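Local coordinates for protein tryptophanyl-tRNA synthetase (Mycoplasma pneumoniae, PDB 2YY5) that probably catalyses the ATP-dependent attachment of tryptophan to tRNA(Trp), and is caught here with a sulfamoyl analogue of its tryptophanyl-adenylate intermediate, at residues M194-F197 and K202-K205; S14-L19 and K208-V213; N21-M26 and L252-A257. The protein carries 1 engineered substitution. All blocks are in the same frame, centred on the assembly; numbering follows the deposited sequence.

Contact 1: M194-F197 and K202-K205; sequences MDLF and KMSK. With WSA (5'-O-[(L-tryptophylamino)sulfonyl]adenosine), chain J; SO4 (sulfate ion), chain H.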
loop_
_atom_site.group_PDB
_atom_site.type_symbol
_atom_site.label_atom_id
_atom_site.label_comp_id
_atom_site.label_asym_id
_atom_site.label_seq_id
_atom_site.Cartn_x
_atom_site.Cartn_y
_atom_site.Cartn_z
ATOM N N MET B 194 0.135 30.201 -13.059
ATOM C CA MET B 194 -0.851 30.718 -12.116
ATOM C C MET B 194 -2.293 30.735 -12.632
ATOM O O MET B 194 -2.550 30.697 -13.831
ATOM C CB MET B 194 -0.449 32.124 -11.669
ATOM C CG MET B 194 0.991 32.237 -11.172
ATOM S SD MET B 194 1.419 31.085 -9.840
ATOM C CE MET B 194 3.237 31.262 -9.859
ATOM N N ASP B 195 -3.228 30.776 -11.690
ATOM C CA ASP B 195 -4.652 30.811 -11.984
ATOM C C ASP B 195 -4.976 32.153 -12.656
ATOM O O ASP B 195 -4.548 33.200 -12.176
ATOM C CB ASP B 195 -5.416 30.646 -10.665
ATOM C CG ASP B 195 -6.912 30.615 -10.851
ATOM O OD1 ASP B 195 -7.498 31.685 -11.123
ATOM O OD2 ASP B 195 -7.499 29.518 -10.721
ATOM N N LEU B 196 -5.723 32.117 -13.762
ATOM C CA LEU B 196 -6.073 33.333 -14.496
ATOM C C LEU B 196 -6.996 34.309 -13.765
ATOM O O LEU B 196 -7.001 35.498 -14.076
ATOM C CB LEU B 196 -6.690 32.983 -15.854
ATOM C CG LEU B 196 -5.743 32.474 -16.945
ATOM C CD1 LEU B 196 -6.485 32.417 -18.269
ATOM C CD2 LEU B 196 -4.547 33.402 -17.072
ATOM N N PHE B 197 -7.780 33.813 -12.812
ATOM C CA PHE B 197 -8.690 34.666 -12.044
ATOM C C PHE B 197 -8.030 35.194 -10.763
ATOM O O PHE B 197 -8.219 36.353 -10.377
ATOM C CB PHE B 197 -9.959 33.901 -11.683
ATOM C CG PHE B 197 -10.798 34.589 -10.647
ATOM C CD1 PHE B 197 -11.443 35.788 -10.933
ATOM C CD2 PHE B 197 -10.911 34.055 -9.367
ATOM C CE1 PHE B 197 -12.185 36.441 -9.960
ATOM C CE2 PHE B 197 -11.651 34.702 -8.386
ATOM C CZ PHE B 197 -12.288 35.897 -8.683
ATOM N N LYS B 202 -1.756 28.850 -7.921
ATOM C CA LYS B 202 -1.355 28.148 -9.147
ATOM C C LYS B 202 -2.580 27.583 -9.856
ATOM O O LYS B 202 -3.633 27.408 -9.242
ATOM C CB LYS B 202 -0.388 26.994 -8.838
ATOM C CG LYS B 202 -1.030 25.829 -8.099
ATOM C CD LYS B 202 -0.047 24.696 -7.819
ATOM C CE LYS B 202 -0.140 23.585 -8.851
ATOM N NZ LYS B 202 -1.478 22.921 -8.863
ATOM N N MET B 203 -2.444 27.302 -11.149
ATOM C CA MET B 203 -3.555 26.732 -11.898
ATOM C C MET B 203 -3.751 25.312 -11.384
ATOM O O MET B 203 -2.826 24.499 -11.432
ATOM C CB MET B 203 -3.242 26.711 -13.396
ATOM C CG MET B 203 -4.486 26.559 -14.257
ATOM S SD MET B 203 -4.214 26.826 -16.026
ATOM C CE MET B 203 -4.081 28.588 -16.077
ATOM N N SER B 204 -4.945 25.013 -10.882
ATOM C CA SER B 204 -5.210 23.682 -10.340
ATOM C C SER B 204 -6.476 23.019 -10.845
ATOM O O SER B 204 -7.490 23.682 -11.094
ATOM C CB SER B 204 -5.268 23.725 -8.808
ATOM O OG SER B 204 -3.990 23.952 -8.244
ATOM N N LYS B 205 -6.407 21.698 -10.989
ATOM C CA LYS B 205 -7.559 20.933 -11.422
ATOM C C LYS B 205 -8.653 21.078 -10.363
ATOM O O LYS B 205 -9.841 21.019 -10.672
ATOM C CB LYS B 205 -7.206 19.449 -11.563
ATOM C CG LYS B 205 -6.048 19.138 -12.498
ATOM C CD LYS B 205 -6.106 17.673 -12.940
ATOM C CE LYS B 205 -4.847 17.226 -13.676
ATOM N NZ LYS B 205 -3.762 16.847 -12.729
HETATM C CD2 WSA J . 4.399 11.568 -9.993
HETATM C CE3 WSA J . 5.110 12.526 -10.707
HETATM C CZ3 WSA J . 6.476 12.364 -10.899
HETATM C CH2 WSA J . 7.126 11.249 -10.376
HETATM C CZ2 WSA J . 6.413 10.294 -9.662
HETATM C CE2 WSA J . 5.046 10.456 -9.470
HETATM N N11 WSA J . 4.127 9.710 -8.862
HETATM C CD1 WSA J . 2.937 10.292 -8.976
HETATM C CG WSA J . 3.057 11.428 -9.660
HETATM C CB WSA J . 1.921 12.383 -10.023
HETATM C CA WSA J . 2.123 13.762 -9.392
HETATM N NH3 WSA J . 2.222 13.651 -7.931
HETATM C C WSA J . 0.932 14.651 -9.760
HETATM O O WSA J . -0.140 14.519 -9.178
HETATM N NS WSA J . 1.119 15.548 -10.722
HETATM S S WSA J . -0.314 16.008 -11.352
HETATM O O1S WSA J . -1.026 14.821 -11.931
HETATM O O2S WSA J . -1.179 16.607 -10.283
HETATM O "O5'" WSA J . -0.010 16.966 -12.372
HETATM C "C5'" WSA J . 0.930 16.603 -13.388
HETATM C "C4'" WSA J . 2.143 17.534 -13.491
HETATM O "O4'" WSA J . 1.702 18.885 -13.709
HETATM C "C3'" WSA J . 3.017 17.556 -12.235
HETATM O "O3'" WSA J . 4.396 17.632 -12.610
HETATM C "C2'" WSA J . 2.589 18.867 -11.578
HETATM O "O2'" WSA J . 3.653 19.368 -10.763
HETATM C "C1'" WSA J . 2.469 19.727 -12.835
HETATM N N9 WSA J . 1.705 20.962 -12.535
HETATM C C8 WSA J . 0.507 20.995 -11.957
HETATM N N7 WSA J . 0.077 22.252 -11.888
HETATM C C5 WSA J . 1.013 23.029 -12.429
HETATM C C4 WSA J . 2.055 22.205 -12.832
HETATM N N3 WSA J . 3.135 22.755 -13.413
HETATM C C2 WSA J . 3.206 24.062 -13.603
HETATM N N1 WSA J . 2.230 24.871 -13.232
HETATM C C6 WSA J . 1.123 24.392 -12.646
HETATM N N6 WSA J . 0.133 25.209 -12.288
HETATM S S SO4 H . -3.143 19.629 -10.567
HETATM O O1 SO4 H . -1.929 19.738 -9.746
HETATM O O2 SO4 H . -4.092 18.693 -9.922
HETATM O O3 SO4 H . -3.752 20.967 -10.706
HETATM O O4 SO4 H . -2.793 19.103 -11.891
HETATM O O HOH W 1 -6.221 27.485 -10.086
#

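Contact 2: S14-L19 and K208-V213; sequences SGKQHL and KNQNGV. With SO4 (sulfate ion), chain H.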
loop_
_atom_site.group_PDB
_atom_site.type_symbol
_atom_site.label_atom_id
_atom_site.label_comp_id
_atom_site.label_asym_id
_atom_site.label_seq_id
_atom_site.Cartn_x
_atom_site.Cartn_y
_atom_site.Cartn_z
ATOM N N SER B 14 -7.223 13.102 -15.746
ATOM C CA SER B 14 -8.353 13.900 -15.309
ATOM C C SER B 14 -8.892 14.758 -16.447
ATOM O O SER B 14 -8.124 15.354 -17.211
ATOM C CB SER B 14 -7.929 14.812 -14.154
ATOM O OG SER B 14 -8.914 15.791 -13.893
ATOM N N GLY B 15 -10.216 14.828 -16.553
ATOM C CA GLY B 15 -10.826 15.637 -17.589
ATOM C C GLY B 15 -10.476 17.083 -17.326
ATOM O O GLY B 15 -10.831 17.975 -18.089
ATOM N N LYS B 16 -9.763 17.303 -16.229
ATOM C CA LYS B 16 -9.348 18.635 -15.821
ATOM C C LYS B 16 -7.906 18.936 -16.192
ATOM O O LYS B 16 -7.321 19.891 -15.676
ATOM C CB LYS B 16 -9.516 18.808 -14.311
ATOM C CG LYS B 16 -10.567 19.829 -13.906
ATOM C CD LYS B 16 -11.917 19.199 -13.578
ATOM C CE LYS B 16 -12.848 20.253 -12.979
ATOM N NZ LYS B 16 -14.033 19.688 -12.287
ATOM N N GLN B 17 -7.328 18.118 -17.067
ATOM C CA GLN B 17 -5.958 18.340 -17.521
ATOM C C GLN B 17 -5.910 19.792 -18.026
ATOM O O GLN B 17 -6.720 20.184 -18.876
ATOM C CB GLN B 17 -5.632 17.368 -18.654
ATOM C CG GLN B 17 -4.261 16.725 -18.573
ATOM C CD GLN B 17 -4.090 15.852 -17.346
ATOM O OE1 GLN B 17 -3.283 16.159 -16.471
ATOM N NE2 GLN B 17 -4.852 14.763 -17.271
ATOM N N HIS B 18 -4.975 20.586 -17.501
ATOM C CA HIS B 18 -4.860 21.999 -17.877
ATOM C C HIS B 18 -3.470 22.443 -18.349
ATOM O O HIS B 18 -2.515 21.663 -18.326
ATOM C CB HIS B 18 -5.289 22.867 -16.695
ATOM C CG HIS B 18 -4.468 22.652 -15.460
ATOM N ND1 HIS B 18 -3.122 22.943 -15.397
ATOM C CD2 HIS B 18 -4.804 22.173 -14.237
ATOM C CE1 HIS B 18 -2.664 22.655 -14.192
ATOM N NE2 HIS B 18 -3.665 22.185 -13.468
ATOM N N LEU B 19 -3.381 23.709 -18.767
ATOM C CA LEU B 19 -2.145 24.328 -19.255
ATOM C C LEU B 19 -0.984 24.267 -18.258
ATOM O O LEU B 19 0.180 24.282 -18.654
ATOM C CB LEU B 19 -2.397 25.794 -19.605
ATOM C CG LEU B 19 -2.356 26.265 -21.058
ATOM C CD1 LEU B 19 -2.389 27.783 -21.065
ATOM C CD2 LEU B 19 -1.099 25.781 -21.748
ATOM N N LYS B 208 -12.287 25.620 -7.685
ATOM C CA LYS B 208 -13.739 25.703 -7.784
ATOM C C LYS B 208 -14.127 26.517 -9.017
ATOM O O LYS B 208 -14.907 26.071 -9.867
ATOM C CB LYS B 208 -14.282 26.369 -6.514
ATOM C CG LYS B 208 -13.759 27.802 -6.291
ATOM C CD LYS B 208 -13.534 28.138 -4.817
ATOM C CE LYS B 208 -12.102 27.842 -4.408
ATOM N NZ LYS B 208 -11.716 26.447 -4.749
ATOM N N ASN B 209 -13.563 27.717 -9.099
ATOM C CA ASN B 209 -13.804 28.639 -10.200
ATOM C C ASN B 209 -13.009 28.191 -11.422
ATOM O O ASN B 209 -11.783 28.118 -11.389
ATOM C CB ASN B 209 -13.388 30.042 -9.765
ATOM C CG ASN B 209 -13.667 31.084 -10.808
ATOM O OD1 ASN B 209 -13.670 32.274 -10.510
ATOM N ND2 ASN B 209 -13.890 30.654 -12.043
ATOM N N GLN B 210 -13.713 27.900 -12.507
ATOM C CA GLN B 210 -13.060 27.423 -13.715
ATOM C C GLN B 210 -12.559 28.460 -14.714
ATOM O O GLN B 210 -11.855 28.114 -15.659
ATOM C CB GLN B 210 -13.980 26.434 -14.418
ATOM C CG GLN B 210 -14.309 25.239 -13.554
ATOM C CD GLN B 210 -14.949 24.119 -14.337
ATOM O OE1 GLN B 210 -16.035 24.280 -14.894
ATOM N NE2 GLN B 210 -14.277 22.969 -14.386
ATOM N N ASN B 211 -12.907 29.726 -14.518
ATOM C CA ASN B 211 -12.453 30.757 -15.443
ATOM C C ASN B 211 -10.973 31.003 -15.203
ATOM O O ASN B 211 -10.314 31.685 -15.985
ATOM C CB ASN B 211 -13.234 32.060 -15.240
ATOM C CG ASN B 211 -14.726 31.894 -15.471
ATOM O OD1 ASN B 211 -15.166 31.511 -16.558
ATOM N ND2 ASN B 211 -15.515 32.186 -14.442
ATOM N N GLY B 212 -10.460 30.442 -14.112
ATOM C CA GLY B 212 -9.059 30.614 -13.781
ATOM C C GLY B 212 -8.179 29.522 -14.363
ATOM O O GLY B 212 -6.953 29.635 -14.346
ATOM N N VAL B 213 -8.802 28.472 -14.890
ATOM C CA VAL B 213 -8.058 27.355 -15.463
ATOM C C VAL B 213 -8.334 27.142 -16.951
ATOM O O VAL B 213 -9.487 27.085 -17.377
ATOM C CB VAL B 213 -8.385 26.037 -14.716
ATOM C CG1 VAL B 213 -7.695 24.855 -15.393
ATOM C CG2 VAL B 213 -7.957 26.148 -13.258
HETATM S S SO4 H . -3.143 19.629 -10.567
HETATM O O1 SO4 H . -1.929 19.738 -9.746
HETATM O O2 SO4 H . -4.092 18.693 -9.922
HETATM O O3 SO4 H . -3.752 20.967 -10.706
HETATM O O4 SO4 H . -2.793 19.103 -11.891
#

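Contact 3: N21-M26 and L252-A257; sequences NYLGVM and LTILKA. With WSA (5'-O-[(L-tryptophylamino)sulfonyl]adenosine), chain J.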
loop_
_atom_site.group_PDB
_atom_site.type_symbol
_atom_site.label_atom_id
_atom_site.label_comp_id
_atom_site.label_asym_id
_atom_site.label_seq_id
_atom_site.Cartn_x
_atom_site.Cartn_y
_atom_site.Cartn_z
ATOM N N ASN B 21 -0.306 21.787 -16.440
ATOM C CA ASN B 21 0.242 20.451 -16.663
ATOM C C ASN B 21 1.056 20.415 -17.947
ATOM O O ASN B 21 2.159 19.857 -17.973
ATOM C CB ASN B 21 -0.879 19.422 -16.767
ATOM C CG ASN B 21 -1.776 19.412 -15.549
ATOM O OD1 ASN B 21 -1.302 19.271 -14.422
ATOM N ND2 ASN B 21 -3.081 19.556 -15.769
ATOM N N TYR B 22 0.508 21.017 -19.005
ATOM C CA TYR B 22 1.177 21.037 -20.302
ATOM C C TYR B 22 2.520 21.754 -20.199
ATOM O O TYR B 22 3.568 21.201 -20.536
ATOM C CB TYR B 22 0.316 21.735 -21.371
ATOM C CG TYR B 22 0.957 21.692 -22.747
ATOM C CD1 TYR B 22 0.932 20.525 -23.512
ATOM C CD2 TYR B 22 1.680 22.785 -23.242
ATOM C CE1 TYR B 22 1.617 20.435 -24.724
ATOM C CE2 TYR B 22 2.374 22.704 -24.457
ATOM C CZ TYR B 22 2.335 21.522 -25.187
ATOM O OH TYR B 22 3.025 21.403 -26.364
ATOM N N LEU B 23 2.476 22.988 -19.722
ATOM C CA LEU B 23 3.678 23.781 -19.588
ATOM C C LEU B 23 4.606 23.239 -18.501
ATOM O O LEU B 23 5.834 23.333 -18.615
ATOM C CB LEU B 23 3.294 25.245 -19.315
ATOM C CG LEU B 23 3.270 26.199 -20.528
ATOM C CD1 LEU B 23 2.919 25.445 -21.801
ATOM C CD2 LEU B 23 2.282 27.338 -20.287
ATOM N N GLY B 24 4.026 22.646 -17.464
ATOM C CA GLY B 24 4.841 22.126 -16.385
ATOM C C GLY B 24 5.762 20.974 -16.739
ATOM O O GLY B 24 6.911 20.938 -16.286
ATOM N N VAL B 25 5.270 20.035 -17.547
ATOM C CA VAL B 25 6.051 18.857 -17.910
ATOM C C VAL B 25 5.834 18.332 -19.318
ATOM O O VAL B 25 6.789 17.969 -19.994
ATOM C CB VAL B 25 5.770 17.679 -16.939
ATOM C CG1 VAL B 25 6.312 17.997 -15.567
ATOM C CG2 VAL B 25 4.268 17.415 -16.854
ATOM N N MET B 26 4.580 18.268 -19.750
ATOM C CA MET B 26 4.259 17.761 -21.079
ATOM C C MET B 26 5.079 18.356 -22.214
ATOM O O MET B 26 5.689 17.622 -22.986
ATOM C CB MET B 26 2.769 17.953 -21.375
ATOM C CG MET B 26 1.889 17.011 -20.595
ATOM S SD MET B 26 0.137 17.148 -20.959
ATOM C CE MET B 26 -0.526 16.181 -19.585
ATOM N N LEU B 252 2.292 36.708 -19.333
ATOM C CA LEU B 252 3.493 36.986 -20.098
ATOM C C LEU B 252 4.415 35.770 -20.221
ATOM O O LEU B 252 4.914 35.481 -21.310
ATOM C CB LEU B 252 4.231 38.165 -19.463
ATOM C CG LEU B 252 5.167 39.017 -20.322
ATOM C CD1 LEU B 252 4.478 39.465 -21.612
ATOM C CD2 LEU B 252 5.608 40.218 -19.491
ATOM N N THR B 253 4.642 35.046 -19.126
ATOM C CA THR B 253 5.518 33.883 -19.215
ATOM C C THR B 253 4.831 32.717 -19.951
ATOM O O THR B 253 5.509 31.881 -20.552
ATOM C CB THR B 253 6.080 33.431 -17.799
ATOM O OG1 THR B 253 5.701 32.079 -17.524
ATOM C CG2 THR B 253 5.583 34.333 -16.685
ATOM N N ILE B 254 3.496 32.677 -19.927
ATOM C CA ILE B 254 2.748 31.625 -20.626
ATOM C C ILE B 254 2.918 31.857 -22.112
ATOM O O ILE B 254 3.176 30.920 -22.876
ATOM C CB ILE B 254 1.226 31.667 -20.335
ATOM C CG1 ILE B 254 0.948 31.256 -18.887
ATOM C CG2 ILE B 254 0.487 30.733 -21.292
ATOM C CD1 ILE B 254 -0.468 31.544 -18.436
ATOM N N LEU B 255 2.751 33.120 -22.506
ATOM C CA LEU B 255 2.880 33.549 -23.896
ATOM C C LEU B 255 4.272 33.180 -24.426
ATOM O O LEU B 255 4.399 32.657 -25.534
ATOM C CB LEU B 255 2.675 35.072 -24.002
ATOM C CG LEU B 255 2.095 35.698 -25.285
ATOM C CD1 LEU B 255 2.714 37.072 -25.490
ATOM C CD2 LEU B 255 2.377 34.835 -26.498
ATOM N N LYS B 256 5.309 33.454 -23.635
ATOM C CA LYS B 256 6.675 33.141 -24.049
ATOM C C LYS B 256 6.872 31.643 -24.321
ATOM O O LYS B 256 7.528 31.261 -25.293
ATOM C CB LYS B 256 7.696 33.612 -22.993
ATOM C CG LYS B 256 9.153 33.409 -23.450
ATOM C CD LYS B 256 10.188 34.152 -22.604
ATOM C CE LYS B 256 10.489 33.439 -21.294
ATOM N NZ LYS B 256 11.582 34.104 -20.527
ATOM N N ALA B 257 6.302 30.809 -23.456
ATOM C CA ALA B 257 6.410 29.361 -23.582
ATOM C C ALA B 257 5.635 28.828 -24.791
ATOM O O ALA B 257 6.051 27.856 -25.428
ATOM C CB ALA B 257 5.907 28.693 -22.297
HETATM C CD2 WSA J . 4.399 11.568 -9.993
HETATM C CE3 WSA J . 5.110 12.526 -10.707
HETATM C CZ3 WSA J . 6.476 12.364 -10.899
HETATM C CH2 WSA J . 7.126 11.249 -10.376
HETATM C CZ2 WSA J . 6.413 10.294 -9.662
HETATM C CE2 WSA J . 5.046 10.456 -9.470
HETATM N N11 WSA J . 4.127 9.710 -8.862
HETATM C CD1 WSA J . 2.937 10.292 -8.976
HETATM C CG WSA J . 3.057 11.428 -9.660
HETATM C CB WSA J . 1.921 12.383 -10.023
HETATM C CA WSA J . 2.123 13.762 -9.392
HETATM N NH3 WSA J . 2.222 13.651 -7.931
HETATM C C WSA J . 0.932 14.651 -9.760
HETATM O O WSA J . -0.140 14.519 -9.178
HETATM N NS WSA J . 1.119 15.548 -10.722
HETATM S S WSA J . -0.314 16.008 -11.352
HETATM O O1S WSA J . -1.026 14.821 -11.931
HETATM O O2S WSA J . -1.179 16.607 -10.283
HETATM O "O5'" WSA J . -0.010 16.966 -12.372
HETATM C "C5'" WSA J . 0.930 16.603 -13.388
HETATM C "C4'" WSA J . 2.143 17.534 -13.491
HETATM O "O4'" WSA J . 1.702 18.885 -13.709
HETATM C "C3'" WSA J . 3.017 17.556 -12.235
HETATM O "O3'" WSA J . 4.396 17.632 -12.610
HETATM C "C2'" WSA J . 2.589 18.867 -11.578
HETATM O "O2'" WSA J . 3.653 19.368 -10.763
HETATM C "C1'" WSA J . 2.469 19.727 -12.835
HETATM N N9 WSA J . 1.705 20.962 -12.535
HETATM C C8 WSA J . 0.507 20.995 -11.957
HETATM N N7 WSA J . 0.077 22.252 -11.888
HETATM C C5 WSA J . 1.013 23.029 -12.429
HETATM C C4 WSA J . 2.055 22.205 -12.832
HETATM N N3 WSA J . 3.135 22.755 -13.413
HETATM C C2 WSA J . 3.206 24.062 -13.603
HETATM N N1 WSA J . 2.230 24.871 -13.232
HETATM C C6 WSA J . 1.123 24.392 -12.646
HETATM N N6 WSA J . 0.133 25.209 -12.288
#

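Contact 1: M194-F197 and K202-K205
Met194 and Lys202 lie side by side with their backbones bridged, CA to CA 4.0 Å. Their side chains leave in directions away from the opposing segment. The closest side-chain approach is made by Met203, whose CE lies 3.4 Å from Met194 O. The same methyl rests on Leu196 CG. It gets there because CG is anti to the backbone N (chi1 -161°) and the chain then bends at its last torsion.

A water joins the two segments further along. It donates to Asp195 OD2 and to Lys202 O, and it accepts from Ser204 N at 2.9 Å. The other carboxylate oxygen, Asp195 OD1, takes Phe197 N at 2.7 Å, on its anti side and tilted from the carboxylate plane. This is an Asx turn, and Asp198 N also donates to OD1.

The segment Lys202-Lys205 is most of the KMSKS motif of class I synthetases, predicted to bind ATP. Met203 O accepts from N6 of the adenine of the bound analogue at 3.2 Å (160°). Lys202 bends back so that NZ donates to Ser204 OG, 2.8 Å. Lys205 holds the sulfate from two directions: its backbone N bonds to O3 (2.8 Å) and its NZ to O4 (2.6 Å). The sulfate may mimic a phosphate of ATP.

Both segments belong to the long loop between strand 183-185 and helix 220-228. Met203 and Lys205 face helix 19-26 through Leu19 and Asn21.

Contact 2: S14-L19 and K208-V213
His18 of the HIGH region meets Val213, in the loop that follows the KMSKS motif. The contact joins the HIGH region of this class I synthetase to the loop that carries the KMSKS motif; both regions are predicted to bind ATP. The close part is this pair. Val213 CG1 comes to 3.4 Å from His18 CB and also lies near CG of the ring, approaching obliquely. Val213 CG1 is anti to its own backbone N (chi1 175°), which carries the methyl across to the histidine. Both residues are buried, and Met203 packs near Val213 as well. Next to them the two parts of the chain are joined by backbone hydrogen bonds of Gln17 with Leu216 and of Leu19 with Ile214.

The second pair lies nearer the solvent: both residues are partly exposed and meet near the ends of their side chains. Lys16 and Gln210 cross at about a right angle. Lys16 CE passes 3.4 Å from Gln210 NE2, a contact of methylene and amide. The polar partner of Gln210 NE2 is Tyr215 OH; the Tyr215 side chain also touches Lys16. Lys226 NZ binds the backbone oxygens of Gln210 and Val213, and so ties both ends of the short turn between them, closed by Val213 N to Gln210 O at 3.2 Å. On the other segment a type I turn runs from Ser14 to Gln17, with Gln17 N bonded to Ser14 O at 2.9 Å.

The histidine stands at the N-cap of helix 19-26. With CG between the backbone N and the carbonyl carbon (chi1 60°), the ring turns ND1 back to the helix start. There His18 ND1 takes a weak bond from Gly20 N. His18 NE2 donates to sulfate O3, at the ring edge and in its plane, over 3.0 Å and nearly straight at 168°.

Contact 3: N21-M26 and L252-A257
Leu23 reaches across from helix 19-26 to helix 246-259 and makes the whole apolar contact from its side. It meets two residues one turn apart, Ile254 and Ala257.

In sequence order, Leu252 comes first. It turns from Leu23 toward Phe240 and Leu287. The first contact is at Ile254. Its branch methyl CG2, anti to the backbone N, meets Leu23 CD2 at 4.0 Å, and the two side chains cross at about a right angle. Ile254 also packs on Leu291. Leu255 points away from Leu23 and packs on Leu287. Lys256 is exposed and makes a long, weak ion pair with Asp189. At Ala257 the CB points at the other helix and lies 4.0 Å from Leu23 CG. This is also where the backbones come nearest, with the CA atoms of Leu23 and Ala257 7.4 Å apart. Ala257 also touches Thr190, whose hydroxyl binds Leu23 O.

Behind Leu23, the residues that follow it meet the bound adenylate analogue. Gly24 CA lies 3.5 Å from adenine N3, and Val25 CG1 lies 3.5 Å from O3' of the ribose. Asn21 O accepts from Val25 N at 3.1 Å; a weak second bond from Met26 N marks the wider pi-type turn. Helix 19-26 thus has the nucleotide on one part of its surface and helix 246-259 on another. Helix 54-71 packs on Tyr22 and Met26, and helix 284-308 covers Tyr22, Leu252, Ile254 and Leu255.

The first segments of contacts 2 and 3 follow each other closely: 14-19 leads into helix 19-26, which carries 21-26. Contact 1 and the segment 208-213 lie in the loop between strand 183-185 and helix 220-228, and helix 246-259 comes last. Contact 1 is nested inside the loops closed by the other two, whose segments alternate along the chain. The centres of contacts 1 and 2 are about 8 Å apart, those of 1 and 3 about 12 Å, and those of 2 and 3 about 15 Å. Contacts 1 and 2 share the sulfate. All three touch the adenylate analogue, contact 2 through His18, while 208-213 and 252-257 pack against segments that meet it.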